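Local structure of flagellar protein FlgA (Thermotoga maritima, 3FRN) at residues A[34-39]-A[97-102]; A[5-10]-A[63-68]; A[214-219]-A[260-265]; A[144-149]-A[163-168]. The protein is a periplasmic flagellar protein that probably acts as a chaperone in forming the P-ring of the flagellar basal body. One frame throughout, in Å; residues are numbered along the deposited sequence. Where two conformers were deposited one is given.

Interaction 1. Residues A[34-39]-A[97-102]; sequences LMILLP and VKTFGT
The hydroxyl of T99 takes a hydrogen bond from the backbone of I36, a side chain standing in for the backbone carbonyl that would accept it within a sheet. I36 N donates to T99 OG1 over 2.9 Å, with an N-H...O angle of 157°. T99 OG1 lies between its own backbone N and carbonyl carbon (chi1 66°), facing the passing chain, while CG2 lies 3.8 Å from I36 O. Strands 35-37 and 97-101 run at 85° to each other, their axes 6.1 Å apart at the closest, so no ladder of backbone bonds can develop. A water supplies a second link: it donates to L34 O at 2.7 Å and accepts from T99 N. The side chains of I36 and T99 lie aslant, I36 CG1 coming within 3.6 Å of T99 OG1, though this is one of two positions of the isoleucine side chain. At the other end M35 comes near the backbone of V97 and K98, CE lying 4.2 Å from V97 O. The case illustrates how two nearly orthogonal strands of separate sheets can be joined through one polar side chain and one water, here between the N-terminal region and the HotDog-like region of FlgA. V97 and K98 both face N136 of strand 132-148 in a classic beta bulge. Strand 35-37 pairs with strand 16-18, L49 of helix 47-53 packs against M35 and K98, and Y43 of strand 42-45 touches M35, L37 and T99.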
loop_
_atom_site.group_PDB
_atom_site.type_symbol
_atom_site.label_atom_id
_atom_site.label_comp_id
_atom_site.label_asym_id
_atom_site.label_seq_id
_atom_site.Cartn_x
_atom_site.Cartn_y
_atom_site.Cartn_z
ATOM N N LEU A 34 -0.424 -15.076 26.024
ATOM C CA LEU A 34 -0.068 -13.887 25.267
ATOM C C LEU A 34 -0.837 -13.851 23.951
ATOM O O LEU A 34 -1.481 -12.853 23.628
ATOM C CB LEU A 34 1.443 -13.855 25.015
ATOM C CG LEU A 34 2.128 -12.608 24.448
ATOM C CD1 LEU A 34 1.978 -11.425 25.381
ATOM C CD2 LEU A 34 3.593 -12.904 24.225
ATOM N N MET A 35 -0.759 -14.945 23.196
ATOM C CA MET A 35 -1.457 -15.078 21.917
ATOM C C MET A 35 -2.005 -16.494 21.773
ATOM O O MET A 35 -1.466 -17.434 22.359
ATOM C CB MET A 35 -0.507 -14.806 20.736
ATOM C CG MET A 35 0.132 -13.412 20.678
ATOM S SD MET A 35 -0.578 -12.259 19.483
ATOM C CE MET A 35 0.928 -11.675 18.746
ATOM N N ILE A 36 -3.086 -16.626 21.006
ATOM C CA ILE A 36 -3.622 -17.924 20.595
ATOM C C ILE A 36 -3.038 -18.232 19.228
ATOM O O ILE A 36 -3.353 -17.556 18.263
ATOM C CB ILE A 36 -5.179 -17.899 20.486
ATOM C CG1 ILE A 36 -5.814 -17.423 21.797
ATOM C CG2 ILE A 36 -5.731 -19.270 20.085
ATOM C CD1 ILE A 36 -5.435 -18.251 23.007
ATOM N N LEU A 37 -2.191 -19.250 19.148
ATOM C CA LEU A 37 -1.469 -19.546 17.922
ATOM C C LEU A 37 -2.235 -20.541 17.038
ATOM O O LEU A 37 -2.457 -21.680 17.438
ATOM C CB LEU A 37 -0.097 -20.108 18.292
ATOM C CG LEU A 37 1.166 -19.247 18.378
ATOM C CD1 LEU A 37 0.934 -17.831 18.823
ATOM C CD2 LEU A 37 2.167 -19.943 19.284
ATOM N N LEU A 38 -2.660 -20.110 15.847
ATOM C CA LEU A 38 -3.479 -20.967 14.969
ATOM C C LEU A 38 -2.702 -21.391 13.738
ATOM O O LEU A 38 -1.842 -20.646 13.253
ATOM C CB LEU A 38 -4.796 -20.254 14.584
ATOM C CG LEU A 38 -5.807 -19.928 15.684
ATOM C CD1 LEU A 38 -6.914 -19.046 15.140
ATOM C CD2 LEU A 38 -6.432 -21.196 16.304
ATOM N N PRO A 39 -2.977 -22.604 13.221
ATOM C CA PRO A 39 -2.049 -23.123 12.246
ATOM C C PRO A 39 -2.023 -22.282 10.966
ATOM O O PRO A 39 -3.070 -21.827 10.499
ATOM C CB PRO A 39 -2.601 -24.527 11.949
ATOM C CG PRO A 39 -4.066 -24.413 12.278
ATOM C CD PRO A 39 -4.106 -23.519 13.456
ATOM N N VAL A 97 -1.899 -9.364 15.455
ATOM C CA VAL A 97 -1.191 -8.532 16.435
ATOM C C VAL A 97 -1.853 -8.557 17.813
ATOM O O VAL A 97 -1.288 -8.068 18.791
ATOM C CB VAL A 97 -1.022 -7.049 15.965
ATOM C CG1 VAL A 97 0.069 -6.913 14.883
ATOM C CG2 VAL A 97 -2.353 -6.443 15.525
ATOM N N LYS A 98 -3.057 -9.116 17.870
ATOM C CA LYS A 98 -3.782 -9.334 19.107
ATOM C C LYS A 98 -4.703 -10.525 18.842
ATOM O O LYS A 98 -5.238 -10.654 17.748
ATOM C CB LYS A 98 -4.602 -8.087 19.453
ATOM C CG LYS A 98 -4.384 -7.528 20.864
ATOM C CD LYS A 98 -5.261 -6.304 21.160
ATOM C CE LYS A 98 -4.766 -5.004 20.497
ATOM N NZ LYS A 98 -5.192 -4.828 19.067
ATOM N N THR A 99 -4.858 -11.415 19.819
ATOM C CA THR A 99 -5.941 -12.407 19.785
ATOM C C THR A 99 -6.795 -12.354 21.050
ATOM O O THR A 99 -6.291 -12.036 22.118
ATOM C CB THR A 99 -5.410 -13.831 19.658
ATOM O OG1 THR A 99 -4.678 -14.168 20.836
ATOM C CG2 THR A 99 -4.501 -13.952 18.459
ATOM N N PHE A 100 -8.079 -12.679 20.917
ATOM C CA PHE A 100 -8.975 -12.860 22.054
ATOM C C PHE A 100 -9.712 -14.186 21.930
ATOM O O PHE A 100 -9.983 -14.648 20.824
ATOM C CB PHE A 100 -9.997 -11.726 22.127
ATOM C CG PHE A 100 -9.412 -10.372 21.881
ATOM C CD1 PHE A 100 -9.474 -9.797 20.615
ATOM C CD2 PHE A 100 -8.785 -9.676 22.907
ATOM C CE1 PHE A 100 -8.930 -8.544 20.380
ATOM C CE2 PHE A 100 -8.236 -8.422 22.681
ATOM C CZ PHE A 100 -8.314 -7.853 21.416
ATOM N N GLY A 101 -10.042 -14.787 23.070
ATOM C CA GLY A 101 -10.770 -16.057 23.104
ATOM C C GLY A 101 -10.027 -17.187 23.791
ATOM O O GLY A 101 -9.193 -16.957 24.670
ATOM N N THR A 102 -10.334 -18.415 23.384
ATOM C CA THR A 102 -9.622 -19.594 23.867
ATOM C C THR A 102 -9.039 -20.386 22.705
ATOM O O THR A 102 -9.493 -20.256 21.568
ATOM C CB THR A 102 -10.526 -20.505 24.736
ATOM O OG1 THR A 102 -11.900 -20.344 24.354
ATOM C CG2 THR A 102 -10.388 -20.133 26.201
HETATM O O HOH W 1 -3.431 -11.401 22.417
#

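Interaction 2. Residues A[5-10]-A[63-68]; sequences LTLKET and ENVRIT
E9 and T10 meet V65 and R66 in a short parallel backbone pairing, with a small apolar contact behind it, inside the N-terminal domain-like region of FlgA, where the chain passes from one small sheet to the next. The bridge joins T10 with R66, whose CA atoms are 4.6 Å apart. R66 N donates to E9 O over 3.2 Å in an almost straight bond, the N-H...O angle being 175°, and the donor stands 24° out of the carbonyl plane. Just beyond it T10 CA comes within 3.2 Å of R66 O, a CA-H...O contact. E9 O has a second partner: a water donates to it and to N64 O, at 2.6 Å and 2.8 Å, and so bridges the two carbonyls. Both V65 methyls face K8 O. CG1 is anti to the backbone N (chi1 -177°) and lies 3.6 Å from K8 O, whereas CG2 comes nearer to that oxygen and also meets L7 CD2 at 3.9 Å, the two side chains crossing at a slant. The long chain of R66 leads away from the contact, its NE in a salt bridge with E42, and K8 NZ, in the conformer given, bonds to the carbonyl oxygens of D22 and T24. The chain leaves its pairing with strand 58-60, to which L5 and L7 still bond, and joins strand 65-69 at T10. L7 packs on R47 and L50 of helix 47-53, and strand 65-69 lies between strands 10-13 and 42-45.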
loop_
_atom_site.group_PDB
_atom_site.type_symbol
_atom_site.label_atom_id
_atom_site.label_comp_id
_atom_site.label_asym_id
_atom_site.label_seq_id
_atom_site.Cartn_x
_atom_site.Cartn_y
_atom_site.Cartn_z
ATOM N N LEU A 5 14.147 -7.651 29.132
ATOM C CA LEU A 5 14.199 -8.907 28.407
ATOM C C LEU A 5 14.458 -8.647 26.935
ATOM O O LEU A 5 13.763 -7.847 26.304
ATOM C CB LEU A 5 12.901 -9.694 28.597
ATOM C CG LEU A 5 12.403 -9.875 30.035
ATOM C CD1 LEU A 5 10.927 -10.245 30.062
ATOM C CD2 LEU A 5 13.225 -10.902 30.799
ATOM N N THR A 6 15.472 -9.316 26.398
ATOM C CA THR A 6 15.782 -9.229 24.979
ATOM C C THR A 6 14.822 -10.099 24.173
ATOM O O THR A 6 14.581 -11.261 24.510
ATOM C CB THR A 6 17.231 -9.631 24.691
ATOM O OG1 THR A 6 18.106 -8.942 25.594
ATOM C CG2 THR A 6 17.609 -9.272 23.265
ATOM N N LEU A 7 14.275 -9.518 23.112
ATOM C CA LEU A 7 13.308 -10.195 22.261
ATOM C C LEU A 7 13.982 -10.973 21.138
ATOM O O LEU A 7 14.979 -10.519 20.575
ATOM C CB LEU A 7 12.338 -9.173 21.663
ATOM C CG LEU A 7 11.370 -8.472 22.624
ATOM C CD1 LEU A 7 10.761 -7.257 21.961
ATOM C CD2 LEU A 7 10.281 -9.425 23.096
ATOM N N LYS A 8 13.448 -12.156 20.844
ATOM C CA LYS A 8 13.863 -12.918 19.672
ATOM C C LYS A 8 13.411 -12.181 18.413
ATOM O O LYS A 8 12.432 -11.436 18.437
ATOM C CB LYS A 8 13.252 -14.321 19.696
ATOM C CG LYS A 8 13.816 -15.254 20.760
ATOM C CD LYS A 8 13.270 -16.668 20.569
ATOM C CE LYS A 8 13.818 -17.638 21.608
ATOM N NZ LYS A 8 13.013 -17.632 22.857
ATOM N N GLU A 9 14.125 -12.382 17.312
ATOM C CA GLU A 9 13.750 -11.754 16.049
ATOM C C GLU A 9 12.563 -12.481 15.430
ATOM O O GLU A 9 11.564 -11.856 15.059
ATOM C CB GLU A 9 14.927 -11.752 15.081
ATOM C CG GLU A 9 14.627 -11.130 13.727
ATOM C CD GLU A 9 15.713 -11.430 12.714
ATOM O OE1 GLU A 9 16.196 -10.487 12.057
ATOM O OE2 GLU A 9 16.098 -12.614 12.582
ATOM N N THR A 10 12.688 -13.804 15.309
ATOM C CA THR A 10 11.619 -14.642 14.788
ATOM C C THR A 10 11.418 -15.887 15.660
ATOM O O THR A 10 12.282 -16.249 16.467
ATOM C CB THR A 10 11.871 -15.091 13.317
ATOM O OG1 THR A 10 12.994 -15.975 13.269
ATOM C CG2 THR A 10 12.112 -13.897 12.371
ATOM N N GLU A 63 11.853 -4.484 16.963
ATOM C CA GLU A 63 10.600 -3.777 17.202
ATOM C C GLU A 63 9.468 -4.749 17.512
ATOM O O GLU A 63 8.702 -4.554 18.459
ATOM C CB GLU A 63 10.238 -2.940 15.975
ATOM C CG GLU A 63 9.065 -2.012 16.192
ATOM C CD GLU A 63 9.348 -0.982 17.266
ATOM O OE1 GLU A 63 10.344 -0.235 17.135
ATOM O OE2 GLU A 63 8.569 -0.918 18.237
ATOM N N ASN A 64 9.384 -5.794 16.695
ATOM C CA ASN A 64 8.377 -6.830 16.815
ATOM C C ASN A 64 9.025 -8.204 16.732
ATOM O O ASN A 64 10.114 -8.357 16.169
ATOM C CB ASN A 64 7.355 -6.713 15.679
ATOM C CG ASN A 64 6.890 -5.285 15.446
ATOM O OD1 ASN A 64 7.154 -4.700 14.392
ATOM N ND2 ASN A 64 6.203 -4.713 16.431
ATOM N N VAL A 65 8.345 -9.204 17.286
ATOM C CA VAL A 65 8.745 -10.598 17.109
ATOM C C VAL A 65 7.823 -11.219 16.071
ATOM O O VAL A 65 6.605 -11.128 16.201
ATOM C CB VAL A 65 8.642 -11.400 18.430
ATOM C CG1 VAL A 65 9.142 -12.823 18.239
ATOM C CG2 VAL A 65 9.432 -10.702 19.542
ATOM N N ARG A 66 8.404 -11.847 15.051
ATOM C CA ARG A 66 7.631 -12.475 13.981
ATOM C C ARG A 66 7.522 -13.998 14.147
ATOM O O ARG A 66 8.518 -14.712 14.091
ATOM C CB ARG A 66 8.211 -12.104 12.607
ATOM C CG ARG A 66 7.571 -12.833 11.432
ATOM C CD ARG A 66 7.849 -12.111 10.128
ATOM N NE ARG A 66 7.080 -12.654 9.008
ATOM C CZ ARG A 66 7.062 -12.126 7.786
ATOM N NH1 ARG A 66 7.766 -11.028 7.514
ATOM N NH2 ARG A 66 6.331 -12.691 6.833
ATOM N N ILE A 67 6.294 -14.474 14.343
ATOM C CA ILE A 67 6.014 -15.877 14.637
ATOM C C ILE A 67 5.257 -16.557 13.496
ATOM O O ILE A 67 4.182 -16.110 13.092
ATOM C CB ILE A 67 5.160 -16.014 15.913
ATOM C CG1 ILE A 67 5.694 -15.112 17.020
ATOM C CG2 ILE A 67 5.062 -17.481 16.377
ATOM C CD1 ILE A 67 4.689 -14.912 18.098
ATOM N N THR A 68 5.827 -17.644 12.997
ATOM C CA THR A 68 5.190 -18.473 11.985
ATOM C C THR A 68 4.653 -19.713 12.690
ATOM O O THR A 68 5.399 -20.392 13.380
ATOM C CB THR A 68 6.216 -18.892 10.928
ATOM O OG1 THR A 68 6.903 -17.727 10.452
ATOM C CG2 THR A 68 5.559 -19.627 9.756
HETATM O O HOH W 2 11.444 -9.507 13.927
#

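Interaction 3. Residues A[214-219]-A[260-265]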
loop_
_atom_site.group_PDB
_atom_site.type_symbol
_atom_site.label_atom_id
_atom_site.label_comp_id
_atom_site.label_asym_id
_atom_site.label_seq_id
_atom_site.Cartn_x
_atom_site.Cartn_y
_atom_site.Cartn_z
ATOM N N GLN A 214 3.331 25.049 -31.192
ATOM C CA GLN A 214 3.613 23.915 -32.078
ATOM C C GLN A 214 2.935 24.086 -33.440
ATOM O O GLN A 214 1.849 24.655 -33.527
ATOM C CB GLN A 214 3.126 22.626 -31.416
ATOM C CG GLN A 214 3.596 21.322 -32.041
ATOM C CD GLN A 214 2.980 20.116 -31.345
ATOM O OE1 GLN A 214 2.598 20.189 -30.178
ATOM N NE2 GLN A 214 2.876 19.003 -32.063
ATOM N N VAL A 215 3.585 23.607 -34.499
ATOM C CA VAL A 215 2.975 23.589 -35.829
ATOM C C VAL A 215 2.302 22.242 -36.087
ATOM O O VAL A 215 2.954 21.183 -36.049
ATOM C CB VAL A 215 3.998 23.893 -36.951
ATOM C CG1 VAL A 215 3.387 23.650 -38.334
ATOM C CG2 VAL A 215 4.471 25.330 -36.848
ATOM N N VAL A 216 0.994 22.287 -36.331
ATOM C CA VAL A 216 0.241 21.088 -36.686
ATOM C C VAL A 216 -0.579 21.331 -37.952
ATOM O O VAL A 216 -0.955 22.471 -38.229
ATOM C CB VAL A 216 -0.679 20.595 -35.522
ATOM C CG1 VAL A 216 0.131 19.830 -34.475
ATOM C CG2 VAL A 216 -1.456 21.747 -34.892
ATOM N N PRO A 217 -0.834 20.267 -38.739
ATOM C CA PRO A 217 -1.810 20.357 -39.822
ATOM C C PRO A 217 -3.212 20.669 -39.300
ATOM O O PRO A 217 -3.533 20.346 -38.161
ATOM C CB PRO A 217 -1.777 18.957 -40.443
ATOM C CG PRO A 217 -0.457 18.398 -40.058
ATOM C CD PRO A 217 -0.205 18.936 -38.691
ATOM N N ALA A 218 -4.030 21.307 -40.128
ATOM C CA ALA A 218 -5.368 21.729 -39.724
ATOM C C ALA A 218 -6.365 21.650 -40.881
ATOM O O ALA A 218 -5.999 21.822 -42.037
ATOM C CB ALA A 218 -5.329 23.133 -39.147
ATOM N N TYR A 219 -7.624 21.385 -40.548
ATOM C CA TYR A 219 -8.689 21.233 -41.527
ATOM C C TYR A 219 -9.810 22.241 -41.279
ATOM O O TYR A 219 -10.213 22.465 -40.135
ATOM C CB TYR A 219 -9.250 19.814 -41.477
ATOM C CG TYR A 219 -8.502 18.814 -42.331
ATOM C CD1 TYR A 219 -8.872 18.592 -43.659
ATOM C CD2 TYR A 219 -7.434 18.078 -41.814
ATOM C CE1 TYR A 219 -8.198 17.672 -44.456
ATOM C CE2 TYR A 219 -6.748 17.150 -42.604
ATOM C CZ TYR A 219 -7.139 16.954 -43.925
ATOM O OH TYR A 219 -6.478 16.045 -44.725
ATOM N N ARG A 260 -7.107 13.197 -33.133
ATOM C CA ARG A 260 -6.153 12.144 -33.462
ATOM C C ARG A 260 -5.243 12.564 -34.610
ATOM O O ARG A 260 -5.707 12.816 -35.723
ATOM C CB ARG A 260 -6.887 10.849 -33.818
ATOM C CG ARG A 260 -5.968 9.669 -34.089
ATOM C CD ARG A 260 -6.761 8.406 -34.380
ATOM N NE ARG A 260 -7.729 8.605 -35.455
ATOM C CZ ARG A 260 -8.619 7.694 -35.837
ATOM N NH1 ARG A 260 -9.461 7.961 -36.826
ATOM N NH2 ARG A 260 -8.667 6.516 -35.230
ATOM N N GLY A 261 -3.945 12.637 -34.334
ATOM C CA GLY A 261 -2.969 13.000 -35.345
ATOM C C GLY A 261 -1.590 13.240 -34.761
ATOM O O GLY A 261 -0.779 12.320 -34.664
ATOM N N PRO A 262 -1.327 14.483 -34.371
ATOM C CA PRO A 262 -2.392 15.406 -33.967
ATOM C C PRO A 262 -2.610 16.507 -35.001
ATOM O O PRO A 262 -1.712 17.313 -35.240
ATOM C CB PRO A 262 -1.853 16.005 -32.668
ATOM C CG PRO A 262 -0.375 15.931 -32.810
ATOM C CD PRO A 262 -0.099 14.671 -33.580
ATOM N N VAL A 263 -3.795 16.533 -35.602
ATOM C CA VAL A 263 -4.240 17.691 -36.367
ATOM C C VAL A 263 -5.239 18.526 -35.573
ATOM O O VAL A 263 -5.909 18.019 -34.672
ATOM C CB VAL A 263 -4.881 17.274 -37.703
ATOM C CG1 VAL A 263 -3.938 16.371 -38.485
ATOM C CG2 VAL A 263 -6.213 16.580 -37.458
ATOM N N LEU A 264 -5.335 19.807 -35.912
ATOM C CA LEU A 264 -6.456 20.631 -35.482
ATOM C C LEU A 264 -7.568 20.520 -36.500
ATOM O O LEU A 264 -7.323 20.439 -37.700
ATOM C CB LEU A 264 -6.068 22.102 -35.337
ATOM C CG LEU A 264 -5.558 22.658 -34.007
ATOM C CD1 LEU A 264 -6.011 24.100 -33.868
ATOM C CD2 LEU A 264 -6.035 21.840 -32.806
ATOM N N ARG A 265 -8.796 20.498 -36.013
ATOM C CA ARG A 265 -9.945 20.655 -36.878
ATOM C C ARG A 265 -10.574 21.987 -36.552
ATOM O O ARG A 265 -11.081 22.187 -35.452
ATOM C CB ARG A 265 -10.947 19.534 -36.663
ATOM C CG ARG A 265 -12.206 19.677 -37.496
ATOM C CD ARG A 265 -12.483 18.381 -38.224
ATOM N NE ARG A 265 -11.295 17.926 -38.945
ATOM C CZ ARG A 265 -11.117 16.692 -39.400
ATOM N NH1 ARG A 265 -12.052 15.767 -39.217
ATOM N NH2 ARG A 265 -9.997 16.384 -40.037
#
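From P217 to Y219 and from V263 to R265 the two segments run side by side in the same direction, their strand axes 4.6 Å apart and inclined by 32°. A218 pairs with L264 and Y219 with R265. Two backbone hydrogen bonds hold L264 to the neighbouring strand, one through its N and one through its O: L264 N donates to P217 O at 2.9 Å, the donor lying in the carbonyl plane, and Y219 N donates to L264 O at 3.0 Å. The same two oxygens receive CA-H...O contacts, the shorter from A218 CA to L264 O at 3.1 Å. Before V263 the chain turns through a cis peptide bond ahead of P262, whose carbonyl O comes to 3.2 Å from V216 CG1. On the face that carries A218 and L264, A218 CB touches L264 CB at 4.0 Å. Nearby, V216 CG2 approaches L264 CG. P217 CB meets V263 CG1 at 3.9 Å. Y219 and R265 occupy the other face. The arginine chain is bent at chi2 and chi3; R265 NH2 lies 3.5 Å from Y219 CD2. Ring and guanidinium planes stand 80° apart, with CD2 near the guanidinium plane at its edge. R265 NE is buried here with no partner in the model, while NH1 has a long, weak ion pair with E259. The parallel pairing joins the first and last strands of an otherwise antiparallel five-stranded sheet in the P-ring chaperone family region.

Interaction 4. Residues A[144-149]-A[163-168]; sequences NVVVLK and VRLEKR
Strands 144-148 and 163-168 form an antiparallel ladder within a larger antiparallel sheet, in the SAF region of FlgA, and both its faces mix apolar and polar side chains. Four backbone hydrogen bonds tie the hydrogen-bonded pairs V145-E166 and V147-R164; the V147-R164 pair is held by V147 N to R164 O at 2.8 Å and R164 N to V147 O at 2.9 Å, each with an angle of 175°. On the face of V146 and L165, which also carries N144 and K167, V146 CG1, anti to its backbone N (chi1 166°), presses on V163 CG1 at 3.6 Å, and L165 CD2 lies across N144 CB at 3.7 Å. L148 CD2 reaches the same V163 CG1 at 3.8 Å, with V181 and V184 of helix 181-184 adding apolar contacts. On the opposite face the salt-bridge network of R164, E166 and R168 lies over V147, which crosses E166 at about a right angle, its CG1 3.9 Å from E166 OE2. K149 CG packs against R164 NH1 at 3.4 Å, although the charged ends of these two side chains stay apart. One carboxylate is shared by two arginines of its own strand. R168 NH2 forms a salt bridge with E166 OE1, modelled shorter than expected and so doubtful in detail. R164 NE donates to E166 OE2 at 2.7 Å, the oxygen lying in the guanidinium plane and using its anti lone pair.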
loop_
_atom_site.group_PDB
_atom_site.type_symbol
_atom_site.label_atom_id
_atom_site.label_comp_id
_atom_site.label_asym_id
_atom_site.label_seq_id
_atom_site.Cartn_x
_atom_site.Cartn_y
_atom_site.Cartn_z
ATOM N N ASN A 144 7.886 -2.164 -4.275
ATOM C CA ASN A 144 8.827 -1.159 -4.754
ATOM C C ASN A 144 8.113 -0.023 -5.470
ATOM O O ASN A 144 7.479 -0.229 -6.501
ATOM C CB ASN A 144 9.885 -1.784 -5.658
ATOM C CG ASN A 144 10.981 -2.478 -4.874
ATOM O OD1 ASN A 144 11.906 -1.835 -4.371
ATOM N ND2 ASN A 144 10.888 -3.796 -4.769
ATOM N N VAL A 145 8.205 1.174 -4.898
ATOM C CA VAL A 145 7.556 2.352 -5.465
ATOM C C VAL A 145 8.574 3.388 -5.958
ATOM O O VAL A 145 9.747 3.341 -5.600
ATOM C CB VAL A 145 6.568 3.012 -4.466
ATOM C CG1 VAL A 145 5.440 2.053 -4.101
ATOM C CG2 VAL A 145 7.298 3.491 -3.235
ATOM N N VAL A 146 8.103 4.320 -6.782
ATOM C CA VAL A 146 8.940 5.359 -7.362
ATOM C C VAL A 146 9.071 6.541 -6.399
ATOM O O VAL A 146 8.076 7.152 -6.009
ATOM C CB VAL A 146 8.380 5.809 -8.739
ATOM C CG1 VAL A 146 9.016 7.104 -9.196
ATOM C CG2 VAL A 146 8.595 4.717 -9.778
ATOM N N VAL A 147 10.309 6.846 -6.017
ATOM C CA VAL A 147 10.599 7.898 -5.045
ATOM C C VAL A 147 11.556 8.917 -5.671
ATOM O O VAL A 147 12.451 8.544 -6.431
ATOM C CB VAL A 147 11.193 7.292 -3.734
ATOM C CG1 VAL A 147 11.790 8.363 -2.823
ATOM C CG2 VAL A 147 10.131 6.497 -2.980
ATOM N N LEU A 148 11.358 10.195 -5.361
ATOM C CA LEU A 148 12.202 11.272 -5.898
ATOM C C LEU A 148 13.658 11.270 -5.421
ATOM O O LEU A 148 13.933 11.186 -4.218
ATOM C CB LEU A 148 11.564 12.636 -5.622
ATOM C CG LEU A 148 10.368 13.002 -6.512
ATOM C CD1 LEU A 148 9.898 14.402 -6.195
ATOM C CD2 LEU A 148 10.716 12.893 -7.992
ATOM N N LYS A 149 14.580 11.361 -6.382
ATOM C CA LYS A 149 16.010 11.560 -6.103
ATOM C C LYS A 149 16.332 13.029 -5.847
ATOM O O LYS A 149 17.294 13.337 -5.154
ATOM C CB LYS A 149 16.881 11.090 -7.276
ATOM C CG LYS A 149 17.112 9.595 -7.354
ATOM C CD LYS A 149 17.444 9.177 -8.778
ATOM C CE LYS A 149 18.920 9.081 -9.036
ATOM N NZ LYS A 149 19.152 8.551 -10.409
ATOM N N VAL A 163 14.187 10.035 -10.573
ATOM C CA VAL A 163 13.526 9.026 -9.751
ATOM C C VAL A 163 14.347 7.764 -9.496
ATOM O O VAL A 163 15.167 7.350 -10.323
ATOM C CB VAL A 163 12.125 8.639 -10.318
ATOM C CG1 VAL A 163 11.154 9.814 -10.225
ATOM C CG2 VAL A 163 12.226 8.137 -11.753
ATOM N N ARG A 164 14.126 7.174 -8.326
ATOM C CA ARG A 164 14.640 5.855 -8.010
ATOM C C ARG A 164 13.500 4.988 -7.477
ATOM O O ARG A 164 12.383 5.465 -7.272
ATOM C CB ARG A 164 15.783 5.933 -6.990
ATOM C CG ARG A 164 15.358 6.419 -5.616
ATOM C CD ARG A 164 16.475 6.317 -4.597
ATOM N NE ARG A 164 16.108 7.029 -3.376
ATOM C CZ ARG A 164 16.430 8.292 -3.114
ATOM N NH1 ARG A 164 17.152 8.990 -3.980
ATOM N NH2 ARG A 164 16.039 8.857 -1.980
ATOM N N LEU A 165 13.801 3.715 -7.257
ATOM C CA LEU A 165 12.836 2.756 -6.763
ATOM C C LEU A 165 13.159 2.446 -5.300
ATOM O O LEU A 165 14.323 2.248 -4.942
ATOM C CB LEU A 165 12.910 1.491 -7.616
ATOM C CG LEU A 165 11.628 0.758 -8.000
ATOM C CD1 LEU A 165 10.835 1.515 -9.064
ATOM C CD2 LEU A 165 11.990 -0.629 -8.495
ATOM N N GLU A 166 12.131 2.437 -4.457
ATOM C CA GLU A 166 12.278 2.116 -3.032
ATOM C C GLU A 166 11.126 1.242 -2.555
ATOM O O GLU A 166 9.991 1.411 -3.007
ATOM C CB GLU A 166 12.303 3.390 -2.188
ATOM C CG GLU A 166 13.591 4.197 -2.275
ATOM C CD GLU A 166 13.673 5.271 -1.209
ATOM O OE1 GLU A 166 12.846 5.243 -0.270
ATOM O OE2 GLU A 166 14.565 6.140 -1.301
ATOM N N LYS A 167 11.419 0.320 -1.639
ATOM C CA LYS A 167 10.397 -0.531 -1.018
ATOM C C LYS A 167 9.567 0.267 -0.005
ATOM O O LYS A 167 10.129 0.928 0.867
ATOM C CB LYS A 167 11.051 -1.741 -0.339
ATOM C CG LYS A 167 11.007 -3.041 -1.146
ATOM C CD LYS A 167 10.032 -4.045 -0.532
ATOM C CE LYS A 167 9.922 -5.338 -1.352
ATOM N NZ LYS A 167 8.817 -5.312 -2.372
ATOM N N ARG A 168 8.240 0.222 -0.132
ATOM C CA ARG A 168 7.341 0.938 0.787
ATOM C C ARG A 168 6.047 0.162 1.054
ATOM O O ARG A 168 5.639 -0.676 0.250
ATOM C CB ARG A 168 6.971 2.318 0.223
ATOM C CG ARG A 168 8.057 3.388 0.259
ATOM C CD ARG A 168 8.186 4.063 1.624
ATOM N NE ARG A 168 8.536 5.481 1.499
ATOM C CZ ARG A 168 9.761 5.942 1.261
ATOM N NH1 ARG A 168 9.970 7.249 1.160
ATOM N NH2 ARG A 168 10.779 5.103 1.122
#

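In the fold
Along the chain, interactions 1 and 2 come first and cross each other, their segments alternating; interaction 4 follows and interaction 3 comes last. The first two lie close, centres about 16 Å apart and nearest atoms about 5 Å, without touching: one joins the N-terminal region to the HotDog-like region, the other lies within the N-terminal region. Interaction 4 lies about 36 Å from interaction 1, centre to centre, yet both reach one sheet, through the neighbouring strands 93-101 and 132-148. Interaction 3 is about 37 Å from interaction 4 and about 66 Å from interaction 1, between centres. The series illustrates an elongated chain whose successive family regions are strung out along its length, within which interactions 2, 3 and 4 are strand pairings, while interaction 1 joins two regions.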